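Local coordinates for major capsid protein (Faustovirus, PDB 5J7O), which forms trimeric capsomers with a double jelly-roll fold that probably build the outer protein shell around the viral double-stranded DNA genome, at residues S101-H106 / V297-W302. Sequence-based numbering, arbitrary orientation.
Sequences SDMVVH and VPLLFW
Val105 and Val297 face each other as an antiparallel hydrogen-bonded pair. Val105 N gives its hydrogen to Val297 O at 2.8 Å. Val297 N returns one to Val105 O, also at 2.8 Å. Two residues on, Leu299 N reaches Met103 O at 2.9 Å in a straight bond (N-H...O 179°), although the donor stands above the carbonyl plane. Val104 and Pro298 form the non-hydrogen-bonded pair between these bonds, with CA atoms 4.0 Å apart. Proline has no N-H to give, and at this position the ladder asks for none.

The tight side carries Leu299. Its CG lies anti to the carbonyl carbon (chi1 -58°), near Met103 O and Val105 CG2. Both methyls touch Val105 CG2, CD2 at 3.8 Å, and CD1 also packs on Met103 CB at 3.9 Å. The Met103 chain then extends away, toward Ile93 and Phe303. Phe186 packs on both Val105 and Val297.

On the other face the side chains of Val104 and Pro298 barely meet, CG2 to CG at 4.4 Å. Val104 CG2 rests instead on the Val297 carbonyl, 3.5 Å from its C and O. This face is buried as well: Tyr548 and Trp551 of the second subunit pack on Val104 and Pro298, respectively, alongside Tyr395 and Arg304 of the same chain.

Beyond Leu299 the chain turns away from strand 99-109, with Leu300 at the centre of an inverse gamma turn. Strand 389-401 bonds the other edge of strand 99-109. The contact thus joins sheet strands far apart in sequence: backbone bonds set the register, apolar packing fills one face, and the other face serves the subunit interface.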
loop_
_atom_site.group_PDB
_atom_site.type_symbol
_atom_site.label_atom_id
_atom_site.label_comp_id
_atom_site.label_asym_id
_atom_site.label_seq_id
_atom_site.Cartn_x
_atom_site.Cartn_y
_atom_site.Cartn_z
ATOM N N SER B 101 -26.514 -17.292 -8.994
ATOM C CA SER B 101 -25.957 -16.032 -8.519
ATOM C C SER B 101 -24.636 -15.699 -9.201
ATOM O O SER B 101 -24.578 -15.579 -10.430
ATOM C CB SER B 101 -25.773 -16.084 -7.000
ATOM O OG SER B 101 -25.507 -14.797 -6.469
ATOM N N ASP B 102 -23.572 -15.548 -8.413
ATOM C CA ASP B 102 -22.301 -15.072 -8.941
ATOM C C ASP B 102 -21.684 -16.090 -9.896
ATOM O O ASP B 102 -21.847 -17.303 -9.744
ATOM C CB ASP B 102 -21.331 -14.763 -7.800
ATOM C CG ASP B 102 -21.141 -15.935 -6.858
ATOM O OD1 ASP B 102 -22.072 -16.224 -6.076
ATOM O OD2 ASP B 102 -20.059 -16.560 -6.890
ATOM N N MET B 103 -20.967 -15.574 -10.893
ATOM C CA MET B 103 -20.365 -16.391 -11.935
ATOM C C MET B 103 -18.903 -16.013 -12.114
ATOM O O MET B 103 -18.539 -14.837 -12.023
ATOM C CB MET B 103 -21.110 -16.235 -13.267
ATOM C CG MET B 103 -22.562 -16.678 -13.218
ATOM S SD MET B 103 -23.384 -16.560 -14.819
ATOM C CE MET B 103 -25.003 -17.207 -14.408
ATOM N N VAL B 104 -18.072 -17.018 -12.374
ATOM C CA VAL B 104 -16.648 -16.818 -12.611
ATOM C C VAL B 104 -16.189 -17.863 -13.619
ATOM O O VAL B 104 -16.635 -19.013 -13.587
ATOM C CB VAL B 104 -15.845 -16.881 -11.291
ATOM C CG1 VAL B 104 -15.939 -18.259 -10.651
ATOM C CG2 VAL B 104 -14.400 -16.481 -11.518
ATOM N N VAL B 105 -15.313 -17.454 -14.533
ATOM C CA VAL B 105 -14.902 -18.283 -15.660
ATOM C C VAL B 105 -13.430 -18.633 -15.497
ATOM O O VAL B 105 -12.572 -17.744 -15.439
ATOM C CB VAL B 105 -15.150 -17.579 -17.002
ATOM C CG1 VAL B 105 -14.610 -18.418 -18.144
ATOM C CG2 VAL B 105 -16.632 -17.308 -17.194
ATOM N N HIS B 106 -13.139 -19.930 -15.430
ATOM C CA HIS B 106 -11.764 -20.408 -15.383
ATOM C C HIS B 106 -11.200 -20.454 -16.798
ATOM O O HIS B 106 -11.754 -21.133 -17.666
ATOM C CB HIS B 106 -11.703 -21.790 -14.734
ATOM C CG HIS B 106 -10.343 -22.416 -14.763
ATOM N ND1 HIS B 106 -10.152 -23.776 -14.887
ATOM C CD2 HIS B 106 -9.107 -21.869 -14.679
ATOM C CE1 HIS B 106 -8.858 -24.039 -14.882
ATOM N NE2 HIS B 106 -8.201 -22.900 -14.757
ATOM N N VAL B 297 -11.868 -15.399 -14.055
ATOM C CA VAL B 297 -12.377 -14.072 -14.380
ATOM C C VAL B 297 -13.834 -13.979 -13.935
ATOM O O VAL B 297 -14.689 -14.693 -14.479
ATOM C CB VAL B 297 -12.240 -13.766 -15.878
ATOM C CG1 VAL B 297 -12.717 -12.354 -16.178
ATOM C CG2 VAL B 297 -10.797 -13.949 -16.324
ATOM N N PRO B 298 -14.155 -13.127 -12.967
ATOM C CA PRO B 298 -15.552 -12.989 -12.547
ATOM C C PRO B 298 -16.375 -12.264 -13.598
ATOM O O PRO B 298 -15.889 -11.373 -14.300
ATOM C CB PRO B 298 -15.460 -12.165 -11.255
ATOM C CG PRO B 298 -14.000 -12.193 -10.863
ATOM C CD PRO B 298 -13.250 -12.308 -12.147
ATOM N N LEU B 299 -17.642 -12.657 -13.700
ATOM C CA LEU B 299 -18.580 -12.023 -14.622
ATOM C C LEU B 299 -19.322 -10.926 -13.867
ATOM O O LEU B 299 -20.092 -11.207 -12.943
ATOM C CB LEU B 299 -19.538 -13.052 -15.214
ATOM C CG LEU B 299 -18.856 -14.205 -15.959
ATOM C CD1 LEU B 299 -19.870 -15.019 -16.745
ATOM C CD2 LEU B 299 -17.747 -13.695 -16.871
ATOM N N LEU B 300 -19.090 -9.677 -14.267
ATOM C CA LEU B 300 -19.475 -8.511 -13.470
ATOM C C LEU B 300 -20.912 -8.074 -13.773
ATOM O O LEU B 300 -21.181 -6.933 -14.145
ATOM C CB LEU B 300 -18.493 -7.372 -13.719
ATOM C CG LEU B 300 -17.010 -7.747 -13.740
ATOM C CD1 LEU B 300 -16.215 -6.733 -14.550
ATOM C CD2 LEU B 300 -16.458 -7.852 -12.327
ATOM N N PHE B 301 -21.845 -9.004 -13.592
ATOM C CA PHE B 301 -23.258 -8.694 -13.739
ATOM C C PHE B 301 -23.874 -8.338 -12.385
ATOM O O PHE B 301 -23.276 -8.539 -11.327
ATOM C CB PHE B 301 -24.008 -9.863 -14.377
ATOM C CG PHE B 301 -23.652 -10.103 -15.818
ATOM C CD1 PHE B 301 -23.944 -9.157 -16.787
ATOM C CD2 PHE B 301 -23.046 -11.286 -16.207
ATOM C CE1 PHE B 301 -23.624 -9.379 -18.113
ATOM C CE2 PHE B 301 -22.725 -11.515 -17.533
ATOM C CZ PHE B 301 -23.014 -10.559 -18.486
ATOM N N TRP B 302 -25.096 -7.799 -12.435
ATOM C CA TRP B 302 -25.736 -7.313 -11.215
ATOM C C TRP B 302 -26.103 -8.464 -10.285
ATOM O O TRP B 302 -26.051 -8.315 -9.060
ATOM C CB TRP B 302 -26.977 -6.483 -11.563
ATOM C CG TRP B 302 -28.190 -7.323 -11.804
ATOM C CD1 TRP B 302 -29.140 -7.670 -10.889
ATOM C CD2 TRP B 302 -28.566 -7.954 -13.033
ATOM N NE1 TRP B 302 -30.088 -8.473 -11.471
ATOM C CE2 TRP B 302 -29.759 -8.663 -12.788
ATOM C CE3 TRP B 302 -28.014 -7.987 -14.317
ATOM C CZ2 TRP B 302 -30.408 -9.393 -13.778
ATOM C CZ3 TRP B 302 -28.659 -8.712 -15.297
ATOM C CH2 TRP B 302 -29.844 -9.406 -15.022
#